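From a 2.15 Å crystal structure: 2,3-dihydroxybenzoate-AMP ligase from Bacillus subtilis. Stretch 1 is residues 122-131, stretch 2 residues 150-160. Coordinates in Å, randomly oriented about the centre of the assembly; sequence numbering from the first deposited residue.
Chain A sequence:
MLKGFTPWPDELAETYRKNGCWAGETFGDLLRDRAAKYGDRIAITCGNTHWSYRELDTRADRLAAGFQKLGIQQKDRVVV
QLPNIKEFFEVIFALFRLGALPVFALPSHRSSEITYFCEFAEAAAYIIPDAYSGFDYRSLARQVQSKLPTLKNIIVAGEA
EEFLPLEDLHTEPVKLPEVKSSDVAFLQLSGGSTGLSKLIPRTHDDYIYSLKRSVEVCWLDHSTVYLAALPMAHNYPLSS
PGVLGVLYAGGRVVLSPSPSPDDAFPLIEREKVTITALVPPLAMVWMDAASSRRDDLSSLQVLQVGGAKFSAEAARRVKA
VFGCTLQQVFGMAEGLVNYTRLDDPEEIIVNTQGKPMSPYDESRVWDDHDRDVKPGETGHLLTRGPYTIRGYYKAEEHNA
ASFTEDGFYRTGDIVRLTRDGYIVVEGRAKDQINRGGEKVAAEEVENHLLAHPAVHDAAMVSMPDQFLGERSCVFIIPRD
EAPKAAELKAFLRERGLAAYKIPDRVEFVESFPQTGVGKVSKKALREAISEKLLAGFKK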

# COMPACT_ATOMS: atom_id res chain seq x y z
N GLU A 122 -15.64 -11.89 11.42
CA GLU A 122 -17.05 -12.24 11.61
C GLU A 122 -17.87 -11.32 10.70
O GLU A 122 -18.83 -10.68 11.14
N ALA A 123 -17.47 -11.28 9.44
CA ALA A 123 -18.11 -10.44 8.43
C ALA A 123 -19.60 -10.68 8.22
O ALA A 123 -20.05 -11.83 8.16
N ALA A 124 -20.35 -9.59 8.10
CA ALA A 124 -21.79 -9.65 7.88
C ALA A 124 -22.09 -9.65 6.39
O ALA A 124 -23.21 -9.99 5.96
N ALA A 125 -21.10 -9.27 5.59
CA ALA A 125 -21.25 -9.21 4.14
C ALA A 125 -19.91 -9.28 3.41
O ALA A 125 -18.85 -8.97 3.96
N TYR A 126 -19.97 -9.71 2.16
CA TYR A 126 -18.80 -9.86 1.30
C TYR A 126 -19.19 -9.16 0.02
O TYR A 126 -20.20 -9.50 -0.59
N ILE A 127 -18.40 -8.17 -0.37
CA ILE A 127 -18.69 -7.40 -1.58
C ILE A 127 -17.63 -7.60 -2.67
O ILE A 127 -16.44 -7.32 -2.46
N ILE A 128 -18.07 -8.09 -3.83
CA ILE A 128 -17.18 -8.37 -4.95
C ILE A 128 -17.72 -7.91 -6.30
O ILE A 128 -18.90 -7.58 -6.44
N PRO A 129 -16.84 -7.84 -7.32
CA PRO A 129 -17.30 -7.43 -8.65
C PRO A 129 -17.74 -8.76 -9.27
O PRO A 129 -17.48 -9.82 -8.68
N ASP A 130 -18.40 -8.75 -10.41
CA ASP A 130 -18.79 -10.02 -11.02
C ASP A 130 -17.54 -10.74 -11.51
O ASP A 130 -17.31 -11.91 -11.21
N ALA A 131 -16.72 -10.02 -12.26
CA ALA A 131 -15.49 -10.59 -12.79
C ALA A 131 -14.50 -9.47 -13.06
O ALA A 131 -14.88 -8.36 -13.41
N THR A 150 -22.69 -19.45 7.05
CA THR A 150 -23.30 -18.33 7.74
C THR A 150 -23.19 -17.00 6.98
O THR A 150 -23.94 -16.06 7.26
N LEU A 151 -22.26 -16.91 6.04
CA LEU A 151 -22.08 -15.69 5.25
C LEU A 151 -23.20 -15.66 4.21
O LEU A 151 -23.09 -16.31 3.17
N LYS A 152 -24.27 -14.92 4.48
CA LYS A 152 -25.40 -14.89 3.55
C LYS A 152 -25.63 -13.62 2.73
O LYS A 152 -26.56 -13.57 1.93
N ASN A 153 -24.80 -12.61 2.94
CA ASN A 153 -24.94 -11.38 2.17
C ASN A 153 -23.75 -11.22 1.24
O ASN A 153 -22.74 -10.62 1.60
N ILE A 154 -23.87 -11.79 0.05
CA ILE A 154 -22.83 -11.72 -0.97
C ILE A 154 -23.32 -10.69 -1.96
O ILE A 154 -24.29 -10.92 -2.66
N ILE A 155 -22.64 -9.55 -2.00
CA ILE A 155 -23.04 -8.47 -2.89
C ILE A 155 -22.09 -8.35 -4.08
O ILE A 155 -20.87 -8.32 -3.91
N VAL A 156 -22.67 -8.29 -5.27
CA VAL A 156 -21.88 -8.23 -6.49
C VAL A 156 -22.12 -6.98 -7.32
O VAL A 156 -23.26 -6.67 -7.68
N ALA A 157 -21.05 -6.27 -7.63
CA ALA A 157 -21.19 -5.10 -8.47
C ALA A 157 -21.07 -5.67 -9.87
O ALA A 157 -19.98 -6.03 -10.32
N GLY A 158 -22.22 -5.80 -10.54
CA GLY A 158 -22.26 -6.37 -11.88
C GLY A 158 -23.29 -7.49 -11.90
O GLY A 158 -24.25 -7.47 -11.12
N GLU A 159 -23.10 -8.47 -12.77
CA GLU A 159 -24.02 -9.60 -12.87
C GLU A 159 -23.86 -10.49 -11.64
O GLU A 159 -22.92 -11.28 -11.54
N ALA A 160 -24.80 -10.35 -10.71
CA ALA A 160 -24.78 -11.09 -9.45
C ALA A 160 -25.11 -12.57 -9.50
O ALA A 160 -24.77 -13.31 -8.58

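How do the two backbones satisfy each other's polar groups? Residues 126-129 and 154-157 pair as parallel strands, and the hydrogen bonds zigzag from one to the other. Y126 N donates to N153 O (3.0 Å), and Y126 O accepts from I155 N (2.8 Å). I128 repeats the pattern, its N giving to I155 O and its O receiving from A157 N, both at 2.8 Å. The ladder closes with D130 N donating to A157 O at 3.1 Å, on a more bent angle of 135°. I127 and P129 add no N-H bond across the pair; instead I127 CA lies 3.3 Å from I155 O and P129 CA 3.5 Å from A157 O, as CA-H...O contacts. Proline has no amide hydrogen to give, and none is called for here, since the N-H donors to the other stretch come from Y126, I128 and D130.

What holds the end of the contact near A124? Here a side chain and a water take over from the backbone. N153, with chi1 in m, turns its amide so that ND2 donates to A124 O at 3.2 Å. The same carbonyl accepts from water 1, whose oxygen is 3.1 Å from A124 O, and that water in turn accepts from K152 N at 2.8 Å. A124 O is therefore satisfied twice, and the water links a loop carbonyl in one stretch to a loop amide in the other. The side chain of K152 takes no part: its CA-to-CB bond points away, and no side-chain atom comes nearer than 6.5 Å to the other stretch.

Which side chains fill the space on the two faces of the sheet? Y126, I128, I154 and V156 share one face. Y126 is t at chi1, and its CB meets I154 CD1 at 3.7 Å and L151 CD2 at 3.9 Å. I154 is m at both chi angles, which brings its CD1 to the edge of the tyrosine ring, near the ring plane; L151 (t, p) starts sideways, but its end swings nearer. The hydroxyl of Y126 is hydrogen-bonded elsewhere in the structure. Farther along, I128 (p, t) sets CG1 3.9 Å from CG2 of V156, which is t. The other face carries I127, P129, I155 and A157. I127 and I155 are both m, t, with I127 CG1 4.0 Å from I155 CB, while I155 CD1 reaches to 4.4 Å from A125 CB.

How is the charged side chain of D130 used once the strands end? Its CA-to-CB bond points toward the other stretch, and with chi1 in p its carboxylate accepts from a backbone N in each stretch. OD2 accepts from E159 N at 3.0 Å; OD1 accepts from A131 N within its own stretch, at a very short 2.5 Å. OD2 also lies 3.2 Å from G158 CA, where an ideal CB would sit 2.0 Å from that oxygen and clash. The backbone angles of G158 call for glycine in any case.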

# COMPACT_ATOMS: atom_id res chain seq x y z
CB GLU A 122 -17.44 -12.04 13.08
CG GLU A 122 -16.80 -13.06 14.04
CD GLU A 122 -16.70 -12.57 15.48
OE1 GLU A 122 -17.71 -12.11 16.04
OE2 GLU A 122 -15.60 -12.66 16.07
CB ALA A 123 -17.37 -10.60 7.10
CB ALA A 124 -22.47 -8.46 8.54
CB ALA A 125 -22.01 -7.94 3.75
CB TYR A 126 -18.54 -11.36 1.04
CG TYR A 126 -17.38 -11.72 0.12
CD1 TYR A 126 -17.39 -12.92 -0.58
CD2 TYR A 126 -16.26 -10.90 -0.01
CE1 TYR A 126 -16.34 -13.30 -1.40
CE2 TYR A 126 -15.20 -11.27 -0.82
CZ TYR A 126 -15.24 -12.47 -1.51
OH TYR A 126 -14.19 -12.88 -2.31
CB ILE A 127 -18.81 -5.90 -1.24
CG1 ILE A 127 -19.91 -5.71 -0.19
CG2 ILE A 127 -19.11 -5.10 -2.50
CD1 ILE A 127 -20.13 -4.25 0.23
CB ILE A 128 -16.96 -9.89 -5.12
CG1 ILE A 128 -18.33 -10.58 -5.21
CG2 ILE A 128 -16.14 -10.46 -3.98
CD1 ILE A 128 -18.27 -12.01 -5.71
CB PRO A 129 -16.03 -6.88 -9.29
CG PRO A 129 -14.95 -7.78 -8.71
CD PRO A 129 -15.36 -7.88 -7.25
CB ASP A 130 -19.76 -9.82 -12.19
CG ASP A 130 -19.41 -8.62 -13.06
OD1 ASP A 130 -18.23 -8.21 -13.08
OD2 ASP A 130 -20.32 -8.09 -13.74
CB ALA A 131 -15.77 -11.36 -14.08
CB THR A 150 -22.70 -18.17 9.14
OG1 THR A 150 -21.28 -18.04 9.04
CG2 THR A 150 -23.02 -19.39 9.99
CB LEU A 151 -20.72 -15.70 4.54
CG LEU A 151 -20.41 -14.53 3.59
CD1 LEU A 151 -20.41 -13.23 4.38
CD2 LEU A 151 -19.06 -14.75 2.91
CB LYS A 152 -26.68 -15.26 4.28
CG LYS A 152 -26.76 -16.74 4.63
CD LYS A 152 -28.06 -17.09 5.33
CE LYS A 152 -28.18 -16.35 6.65
NZ LYS A 152 -29.36 -16.82 7.44
CB ASN A 153 -25.08 -10.17 3.10
CG ASN A 153 -26.36 -10.23 3.92
OD1 ASN A 153 -27.42 -10.59 3.40
ND2 ASN A 153 -26.28 -9.86 5.20
CB ILE A 154 -22.66 -13.07 -1.71
CG1 ILE A 154 -22.28 -14.17 -0.72
CG2 ILE A 154 -21.61 -12.92 -2.82
CD1 ILE A 154 -21.00 -13.93 0.00
CB ILE A 155 -23.09 -7.14 -2.11
CG1 ILE A 155 -24.04 -7.30 -0.92
CG2 ILE A 155 -23.50 -6.01 -3.04
CD1 ILE A 155 -23.90 -6.22 0.16
CB VAL A 156 -22.18 -9.44 -7.40
CG1 VAL A 156 -21.30 -9.40 -8.63
CG2 VAL A 156 -21.99 -10.73 -6.62
CB ALA A 157 -20.07 -4.08 -8.20
CB GLU A 159 -23.74 -10.40 -14.14
CG GLU A 159 -24.67 -11.60 -14.33
CD GLU A 159 -26.13 -11.20 -14.33
OE1 GLU A 159 -26.51 -10.34 -15.16
OE2 GLU A 159 -26.91 -11.75 -13.50
CB ALA A 160 -25.70 -10.40 -8.45
O HOH W 1 -24.58 -12.71 6.20